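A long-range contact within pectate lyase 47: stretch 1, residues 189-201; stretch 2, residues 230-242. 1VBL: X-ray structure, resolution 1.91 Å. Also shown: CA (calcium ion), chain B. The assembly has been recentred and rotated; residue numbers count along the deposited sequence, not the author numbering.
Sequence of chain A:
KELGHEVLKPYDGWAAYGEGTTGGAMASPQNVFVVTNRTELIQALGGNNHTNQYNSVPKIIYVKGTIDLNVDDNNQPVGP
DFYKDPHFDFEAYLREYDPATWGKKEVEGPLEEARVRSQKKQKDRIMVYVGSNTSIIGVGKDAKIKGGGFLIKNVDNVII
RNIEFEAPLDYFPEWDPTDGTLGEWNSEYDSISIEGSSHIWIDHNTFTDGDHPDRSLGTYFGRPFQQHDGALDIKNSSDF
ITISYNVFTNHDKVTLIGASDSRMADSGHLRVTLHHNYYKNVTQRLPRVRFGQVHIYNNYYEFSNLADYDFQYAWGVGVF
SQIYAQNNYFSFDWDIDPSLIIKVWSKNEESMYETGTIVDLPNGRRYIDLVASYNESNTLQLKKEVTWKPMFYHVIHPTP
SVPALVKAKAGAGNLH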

ATOM      1  N   TYR A 189       8.726  -6.552   0.884  1.00 15.43           N
ATOM      2  CA  TYR A 189       7.379  -6.876   1.331  1.00 13.86           C
ATOM      3  C   TYR A 189       6.390  -5.766   1.653  1.00 14.30           C
ATOM      4  O   TYR A 189       6.706  -4.813   2.368  1.00 11.81           O
ATOM      5  N   ASP A 190       5.181  -5.921   1.114  1.00 13.83           N
ATOM      6  CA  ASP A 190       4.075  -4.989   1.342  1.00 13.38           C
ATOM      7  C   ASP A 190       2.988  -5.770   2.068  1.00 12.00           C
ATOM      8  O   ASP A 190       2.936  -6.996   1.967  1.00 11.99           O
ATOM      9  N   SER A 191       2.102  -5.074   2.777  1.00 11.72           N
ATOM     10  CA  SER A 191       1.014  -5.766   3.461  1.00 10.25           C
ATOM     11  C   SER A 191       0.088  -6.340   2.390  1.00 10.49           C
ATOM     12  O   SER A 191      -0.444  -7.440   2.530  1.00 10.76           O
ATOM     13  N   ILE A 192      -0.095  -5.579   1.316  1.00  9.88           N
ATOM     14  CA  ILE A 192      -0.915  -6.008   0.190  1.00 11.40           C
ATOM     15  C   ILE A 192      -0.241  -5.543  -1.089  1.00 11.63           C
ATOM     16  O   ILE A 192       0.015  -4.352  -1.273  1.00 11.58           O
ATOM     17  N   SER A 193       0.057  -6.496  -1.962  1.00 11.92           N
ATOM     18  CA  SER A 193       0.703  -6.204  -3.229  1.00 12.92           C
ATOM     19  C   SER A 193      -0.199  -6.695  -4.356  1.00 13.74           C
ATOM     20  O   SER A 193      -0.480  -7.887  -4.466  1.00 15.22           O
ATOM     21  N   ILE A 194      -0.658  -5.761  -5.178  1.00 12.28           N
ATOM     22  CA  ILE A 194      -1.538  -6.070  -6.295  1.00 13.99           C
ATOM     23  C   ILE A 194      -0.728  -5.979  -7.587  1.00 15.43           C
ATOM     24  O   ILE A 194      -0.275  -4.896  -7.971  1.00 14.73           O
ATOM     25  N   GLU A 195      -0.546  -7.119  -8.248  1.00 15.44           N
ATOM     26  CA  GLU A 195       0.239  -7.172  -9.480  1.00 16.34           C
ATOM     27  C   GLU A 195      -0.512  -7.906 -10.589  1.00 14.91           C
ATOM     28  O   GLU A 195      -0.940  -9.044 -10.409  1.00 14.94           O
ATOM     29  N   GLY A 196      -0.671  -7.247 -11.734  1.00 15.57           N
ATOM     30  CA  GLY A 196      -1.368  -7.853 -12.857  1.00 15.28           C
ATOM     31  C   GLY A 196      -2.751  -8.368 -12.506  1.00 16.47           C
ATOM     32  O   GLY A 196      -3.220  -9.349 -13.078  1.00 13.65           O
ATOM     33  N   SER A 197      -3.418  -7.698 -11.570  1.00 15.49           N
ATOM     34  CA  SER A 197      -4.744  -8.130 -11.154  1.00 15.47           C
ATOM     35  C   SER A 197      -5.790  -7.040 -11.325  1.00 16.12           C
ATOM     36  O   SER A 197      -5.468  -5.853 -11.314  1.00 14.73           O
ATOM     37  N   SER A 198      -7.047  -7.445 -11.476  1.00 16.52           N
ATOM     38  CA  SER A 198      -8.122  -6.476 -11.646  1.00 17.32           C
ATOM     39  C   SER A 198      -9.325  -6.782 -10.763  1.00 15.49           C
ATOM     40  O   SER A 198      -9.475  -7.894 -10.257  1.00 13.10           O
ATOM     41  N   HIS A 199     -10.181  -5.777 -10.594  1.00 14.41           N
ATOM     42  CA  HIS A 199     -11.378  -5.883  -9.767  1.00 13.88           C
ATOM     43  C   HIS A 199     -11.036  -6.300  -8.346  1.00 13.84           C
ATOM     44  O   HIS A 199     -11.383  -7.392  -7.890  1.00 12.70           O
ATOM     45  N   ILE A 200     -10.347  -5.404  -7.650  1.00 13.16           N
ATOM     46  CA  ILE A 200      -9.930  -5.645  -6.277  1.00 12.30           C
ATOM     47  C   ILE A 200     -10.497  -4.549  -5.388  1.00 12.31           C
ATOM     48  O   ILE A 200     -10.389  -3.369  -5.708  1.00 11.26           O
ATOM     49  N   TRP A 201     -11.101  -4.944  -4.275  1.00 10.81           N
ATOM     50  CA  TRP A 201     -11.667  -3.986  -3.339  1.00 10.35           C
ATOM     51  C   TRP A 201     -10.980  -4.150  -1.992  1.00 10.21           C
ATOM     52  O   TRP A 201     -11.062  -5.208  -1.373  1.00  9.91           O
ATOM     53  N   GLY A 230       5.976  -1.141   0.806  1.00 13.21           N
ATOM     54  CA  GLY A 230       4.663  -0.529   0.699  1.00 13.86           C
ATOM     55  C   GLY A 230       3.590  -1.077   1.624  1.00 13.41           C
ATOM     56  O   GLY A 230       3.690  -2.193   2.137  1.00 13.56           O
ATOM     57  N   ALA A 231       2.559  -0.273   1.860  1.00 12.95           N
ATOM     58  CA  ALA A 231       1.444  -0.718   2.682  1.00 13.23           C
ATOM     59  C   ALA A 231       0.518  -1.420   1.696  1.00 13.37           C
ATOM     60  O   ALA A 231       0.093  -2.555   1.904  1.00 12.45           O
ATOM     61  N   LEU A 232       0.243  -0.728   0.597  1.00 13.81           N
ATOM     62  CA  LEU A 232      -0.637  -1.237  -0.444  1.00 12.84           C
ATOM     63  C   LEU A 232      -0.123  -0.742  -1.790  1.00 12.65           C
ATOM     64  O   LEU A 232      -0.364   0.404  -2.167  1.00 11.70           O
ATOM     65  N   ASP A 233       0.592  -1.600  -2.512  1.00 14.51           N
ATOM     66  CA  ASP A 233       1.130  -1.214  -3.808  1.00 14.65           C
ATOM     67  C   ASP A 233       0.375  -1.856  -4.955  1.00 14.77           C
ATOM     68  O   ASP A 233      -0.118  -2.978  -4.841  1.00 13.95           O
ATOM     69  N   ILE A 234       0.292  -1.121  -6.058  1.00 12.81           N
ATOM     70  CA  ILE A 234      -0.429  -1.552  -7.247  1.00 13.86           C
ATOM     71  C   ILE A 234       0.474  -1.375  -8.458  1.00 15.33           C
ATOM     72  O   ILE A 234       0.941  -0.268  -8.731  1.00 15.80           O
ATOM     73  N   LYS A 235       0.714  -2.454  -9.195  1.00 16.22           N
ATOM     74  CA  LYS A 235       1.597  -2.359 -10.353  1.00 16.79           C
ATOM     75  C   LYS A 235       1.354  -3.410 -11.426  1.00 16.32           C
ATOM     76  O   LYS A 235       0.457  -4.250 -11.320  1.00 14.44           O
ATOM     77  N   ASN A 236       2.181  -3.341 -12.462  1.00 17.22           N
ATOM     78  CA  ASN A 236       2.141  -4.268 -13.583  1.00 17.49           C
ATOM     79  C   ASN A 236       0.771  -4.517 -14.190  1.00 17.44           C
ATOM     80  O   ASN A 236       0.234  -5.628 -14.128  1.00 16.56           O
ATOM     81  N   SER A 237       0.216  -3.463 -14.777  1.00 15.49           N
ATOM     82  CA  SER A 237      -1.066  -3.519 -15.455  1.00 16.73           C
ATOM     83  C   SER A 237      -2.279  -3.902 -14.620  1.00 15.87           C
ATOM     84  O   SER A 237      -3.277  -4.357 -15.168  1.00 16.28           O
ATOM     85  N   SER A 238      -2.203  -3.736 -13.304  1.00 14.34           N
ATOM     86  CA  SER A 238      -3.361  -4.029 -12.466  1.00 13.63           C
ATOM     87  C   SER A 238      -4.409  -3.020 -12.922  1.00 13.49           C
ATOM     88  O   SER A 238      -4.066  -1.989 -13.501  1.00 13.28           O
ATOM     89  N   ASP A 239      -5.681  -3.292 -12.670  1.00 14.08           N
ATOM     90  CA  ASP A 239      -6.708  -2.378 -13.152  1.00 15.37           C
ATOM     91  C   ASP A 239      -8.007  -2.548 -12.376  1.00 14.19           C
ATOM     92  O   ASP A 239      -8.257  -3.605 -11.803  1.00 13.87           O
ATOM     93  N   PHE A 240      -8.829  -1.502 -12.370  1.00 14.49           N
ATOM     94  CA  PHE A 240     -10.129  -1.536 -11.704  1.00 13.21           C
ATOM     95  C   PHE A 240     -10.025  -1.912 -10.232  1.00 14.29           C
ATOM     96  O   PHE A 240     -10.411  -3.007  -9.815  1.00 13.34           O
ATOM     97  N   ILE A 241      -9.514  -0.970  -9.450  1.00 13.28           N
ATOM     98  CA  ILE A 241      -9.307  -1.164  -8.026  1.00 13.06           C
ATOM     99  C   ILE A 241      -9.967  -0.059  -7.211  1.00 11.30           C
ATOM    100  O   ILE A 241      -9.933   1.101  -7.604  1.00 10.34           O
ATOM    101  N   THR A 242     -10.573  -0.428  -6.087  1.00  9.42           N
ATOM    102  CA  THR A 242     -11.189   0.550  -5.199  1.00  9.67           C
ATOM    103  C   THR A 242     -10.587   0.381  -3.806  1.00  8.95           C
ATOM    104  O   THR A 242     -10.616  -0.706  -3.229  1.00  9.62           O
TER

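Parallel strands stacked in register tend to place like side chains above like, and pectate lyase 47 shows how shape completes such a ladder. Strands 192-195 and 232-235 run 8° from parallel and in register, and Ile192 and Ile194 share one face of the sheet with Leu232 and Ile234; past the corner at His199, Ile200 pairs with Ile241. Ile194, in the m,t rotamer, is the central bump. Its CD1 reaches into the hollow between Leu232 and Ile234, 4.0 Å from Leu232 CD2 and 4.1 Å from Ile234 CG1, while its CG2 lies 3.9 Å from CD1 of Ile241, also m,t. Leu232 (t,t) meets Ile192 (m,t) less closely, with CG 4.3 Å from Ile192 CB.

The opposite face is polar. Glu195 lies against the extended Lys235 (p,t,t,t), Glu195 CD sitting 3.6 Å from Lys235 CE, although Glu195 OE1 and Lys235 NZ remain 4.2 Å apart, beyond a salt bridge. Ser193 OG donates to Glu195 OE1 at 2.7 Å, and a water links Glu195 OE2 (2.4 Å) to Asn236 ND2 (2.6 Å). Asp190, just before its strand, and Asp233, within the partner strand, both m, converge on the calcium ion: Asp190 OD1 and OD2 each bind CA at 2.6 Å and Asp233 OD2 at 2.5 Å, which reconciles two carboxylates whose OD1 and OD2, respectively, approach to 3.2 Å. Gly230 leaves room here, since a CB would lie 2.0 Å from Asp233 OD2; its N donates to Asp190 OD1 at 2.7 Å.

Where the register shifts by one residue, Ser238 (m) fills the gap, its OG 3.5 Å from Ile194 CG2 while donating to Lys235 O at 2.7 Å. Farther along, Phe240 (m) sets its CB over the His199 ring face, 4.1 Å from the centroid, and Thr242 CG2 rests 3.7 Å from Trp201 CD1.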

ATOM      1  CB  TYR A 189       7.484  -7.833   2.528  1.00 12.36           C
ATOM      2  CG  TYR A 189       8.545  -8.899   2.322  1.00 13.08           C
ATOM      3  CD1 TYR A 189       8.524  -9.718   1.189  1.00 14.91           C
ATOM      4  CD2 TYR A 189       9.605  -9.044   3.219  1.00 14.80           C
ATOM      5  CE1 TYR A 189       9.537 -10.649   0.949  1.00 13.50           C
ATOM      6  CE2 TYR A 189      10.628  -9.975   2.987  1.00 13.39           C
ATOM      7  CZ  TYR A 189      10.587 -10.770   1.848  1.00 13.84           C
ATOM      8  OH  TYR A 189      11.601 -11.669   1.591  1.00 15.14           O
ATOM      9  CB  ASP A 190       3.471  -4.508   0.024  1.00 13.44           C
ATOM     10  CG  ASP A 190       4.508  -4.154  -0.996  1.00 13.65           C
ATOM     11  OD1 ASP A 190       5.448  -3.409  -0.650  1.00 12.00           O
ATOM     12  OD2 ASP A 190       4.378  -4.617  -2.148  1.00 14.75           O
ATOM     13  CB  SER A 191       0.251  -4.800   4.372  1.00 10.71           C
ATOM     14  OG  SER A 191       1.030  -4.488   5.518  1.00 11.43           O
ATOM     15  CB  ILE A 192      -2.349  -5.419   0.238  1.00 12.59           C
ATOM     16  CG1 ILE A 192      -3.111  -5.995   1.433  1.00 12.41           C
ATOM     17  CG2 ILE A 192      -3.088  -5.747  -1.061  1.00 14.58           C
ATOM     18  CD1 ILE A 192      -4.558  -5.533   1.531  1.00 13.05           C
ATOM     19  CB  SER A 193       2.061  -6.904  -3.300  1.00 16.77           C
ATOM     20  OG  SER A 193       2.659  -6.705  -4.570  1.00 22.00           O
ATOM     21  CB  ILE A 194      -2.717  -5.075  -6.326  1.00 13.51           C
ATOM     22  CG1 ILE A 194      -3.474  -5.151  -4.997  1.00 14.60           C
ATOM     23  CG2 ILE A 194      -3.633  -5.376  -7.499  1.00 13.43           C
ATOM     24  CD1 ILE A 194      -4.584  -4.107  -4.839  1.00 14.70           C
ATOM     25  CB  GLU A 195       1.574  -7.880  -9.207  1.00 18.14           C
ATOM     26  CG  GLU A 195       2.253  -7.436  -7.918  1.00 25.04           C
ATOM     27  CD  GLU A 195       3.484  -8.264  -7.564  1.00 29.35           C
ATOM     28  OE1 GLU A 195       3.955  -8.152  -6.411  1.00 30.97           O
ATOM     29  OE2 GLU A 195       3.983  -9.017  -8.428  1.00 28.37           O
ATOM     30  CB  SER A 197      -4.700  -8.575  -9.694  1.00 16.14           C
ATOM     31  OG  SER A 197      -3.745  -9.604  -9.517  1.00 14.63           O
ATOM     32  CB  SER A 198      -8.558  -6.416 -13.113  1.00 18.53           C
ATOM     33  OG  SER A 198      -9.247  -7.592 -13.488  1.00 27.33           O
ATOM     34  CB  HIS A 199     -12.384  -6.850 -10.397  1.00 15.57           C
ATOM     35  CG  HIS A 199     -13.003  -6.320 -11.651  1.00 18.44           C
ATOM     36  ND1 HIS A 199     -12.487  -6.579 -12.903  1.00 19.50           N
ATOM     37  CD2 HIS A 199     -14.045  -5.478 -11.841  1.00 19.42           C
ATOM     38  CE1 HIS A 199     -13.187  -5.920 -13.809  1.00 21.50           C
ATOM     39  NE2 HIS A 199     -14.138  -5.243 -13.191  1.00 20.38           N
ATOM     40  CB  ILE A 200      -8.392  -5.613  -6.143  1.00 11.88           C
ATOM     41  CG1 ILE A 200      -7.742  -6.461  -7.243  1.00 13.59           C
ATOM     42  CG2 ILE A 200      -7.982  -6.093  -4.756  1.00 11.60           C
ATOM     43  CD1 ILE A 200      -8.115  -7.935  -7.216  1.00 14.16           C
ATOM     44  CB  TRP A 201     -13.173  -4.214  -3.199  1.00  9.78           C
ATOM     45  CG  TRP A 201     -13.878  -3.221  -2.318  1.00 11.60           C
ATOM     46  CD1 TRP A 201     -13.560  -1.900  -2.140  1.00  9.37           C
ATOM     47  CD2 TRP A 201     -15.072  -3.451  -1.563  1.00 11.20           C
ATOM     48  NE1 TRP A 201     -14.487  -1.297  -1.323  1.00 10.75           N
ATOM     49  CE2 TRP A 201     -15.425  -2.225  -0.955  1.00 12.08           C
ATOM     50  CE3 TRP A 201     -15.882  -4.575  -1.342  1.00 12.33           C
ATOM     51  CZ2 TRP A 201     -16.557  -2.091  -0.139  1.00 13.36           C
ATOM     52  CZ3 TRP A 201     -17.009  -4.441  -0.531  1.00 11.81           C
ATOM     53  CH2 TRP A 201     -17.334  -3.207   0.060  1.00 13.17           C
ATOM     54  CB  ALA A 231       0.730   0.480   3.312  1.00 13.09           C
ATOM     55  CB  LEU A 232      -2.056  -0.715  -0.202  1.00 13.35           C
ATOM     56  CG  LEU A 232      -3.250  -1.374  -0.895  1.00 15.02           C
ATOM     57  CD1 LEU A 232      -4.513  -0.612  -0.508  1.00 15.05           C
ATOM     58  CD2 LEU A 232      -3.067  -1.374  -2.400  1.00 17.40           C
ATOM     59  CB  ASP A 233       2.619  -1.545  -3.894  1.00 15.35           C
ATOM     60  CG  ASP A 233       3.464  -0.629  -3.022  1.00 16.75           C
ATOM     61  OD1 ASP A 233       3.015   0.494  -2.715  1.00 15.43           O
ATOM     62  OD2 ASP A 233       4.586  -1.016  -2.653  1.00 16.18           O
ATOM     63  CB  ILE A 234      -1.703  -0.695  -7.414  1.00 13.07           C
ATOM     64  CG1 ILE A 234      -2.571  -0.841  -6.156  1.00 13.46           C
ATOM     65  CG2 ILE A 234      -2.465  -1.104  -8.667  1.00 12.83           C
ATOM     66  CD1 ILE A 234      -3.744   0.115  -6.095  1.00 13.71           C
ATOM     67  CB  LYS A 235       3.055  -2.458  -9.895  1.00 18.00           C
ATOM     68  CG  LYS A 235       3.410  -3.801  -9.272  1.00 21.96           C
ATOM     69  CD  LYS A 235       4.870  -3.852  -8.826  1.00 27.54           C
ATOM     70  CE  LYS A 235       5.225  -5.218  -8.254  1.00 27.74           C
ATOM     71  NZ  LYS A 235       6.642  -5.298  -7.794  1.00 29.65           N
ATOM     72  CB  ASN A 236       2.784  -5.597 -13.185  1.00 19.17           C
ATOM     73  CG  ASN A 236       4.254  -5.447 -12.841  1.00 23.27           C
ATOM     74  OD1 ASN A 236       4.916  -4.527 -13.318  1.00 27.51           O
ATOM     75  ND2 ASN A 236       4.774  -6.357 -12.027  1.00 24.27           N
ATOM     76  CB  SER A 237      -0.964  -4.450 -16.665  1.00 19.37           C
ATOM     77  OG  SER A 237       0.132  -4.076 -17.480  1.00 22.53           O
ATOM     78  CB  SER A 238      -3.028  -3.830 -10.986  1.00 12.91           C
ATOM     79  OG  SER A 238      -2.117  -4.824 -10.552  1.00 13.87           O
ATOM     80  CB  ASP A 239      -6.955  -2.683 -14.637  1.00 15.20           C
ATOM     81  CG  ASP A 239      -7.309  -1.455 -15.453  1.00 16.56           C
ATOM     82  OD1 ASP A 239      -7.318  -0.334 -14.909  1.00 14.73           O
ATOM     83  OD2 ASP A 239      -7.572  -1.621 -16.664  1.00 15.91           O
ATOM     84  CB  PHE A 240     -11.037  -2.512 -12.455  1.00 14.78           C
ATOM     85  CG  PHE A 240     -11.128  -2.219 -13.927  1.00 16.77           C
ATOM     86  CD1 PHE A 240     -10.869  -3.211 -14.870  1.00 18.52           C
ATOM     87  CD2 PHE A 240     -11.438  -0.940 -14.371  1.00 17.12           C
ATOM     88  CE1 PHE A 240     -10.912  -2.928 -16.237  1.00 18.59           C
ATOM     89  CE2 PHE A 240     -11.484  -0.646 -15.736  1.00 19.41           C
ATOM     90  CZ  PHE A 240     -11.220  -1.642 -16.667  1.00 18.13           C
ATOM     91  CB  ILE A 241      -7.799  -1.151  -7.718  1.00 14.86           C
ATOM     92  CG1 ILE A 241      -7.095  -2.214  -8.569  1.00 17.00           C
ATOM     93  CG2 ILE A 241      -7.558  -1.367  -6.231  1.00 12.76           C
ATOM     94  CD1 ILE A 241      -5.589  -2.183  -8.451  1.00 19.66           C
ATOM     95  CB  THR A 242     -12.725   0.389  -5.121  1.00 10.74           C
ATOM     96  OG1 THR A 242     -13.308   0.758  -6.379  1.00 12.01           O
ATOM     97  CG2 THR A 242     -13.303   1.296  -4.025  1.00 11.68           C
TER
HETATM   98 CA    CA B 417       6.167  -2.947  -3.150  1.00 25.80          CA
HETATM   99  O   HOH W   1       2.800  -4.475  -6.043  1.00 27.45           O
HETATM  100  O   HOH W   2       4.245  -8.606 -10.782  1.00 31.47           O
HETATM  101  O   HOH W   3       7.659  -4.778  -2.776  1.00 24.75           O
HETATM  102  O   HOH W   4       5.060  -3.613  -5.427  1.00 23.80           O
HETATM  103  O   HOH W   5       7.875  -1.717  -4.526  1.00 24.97           O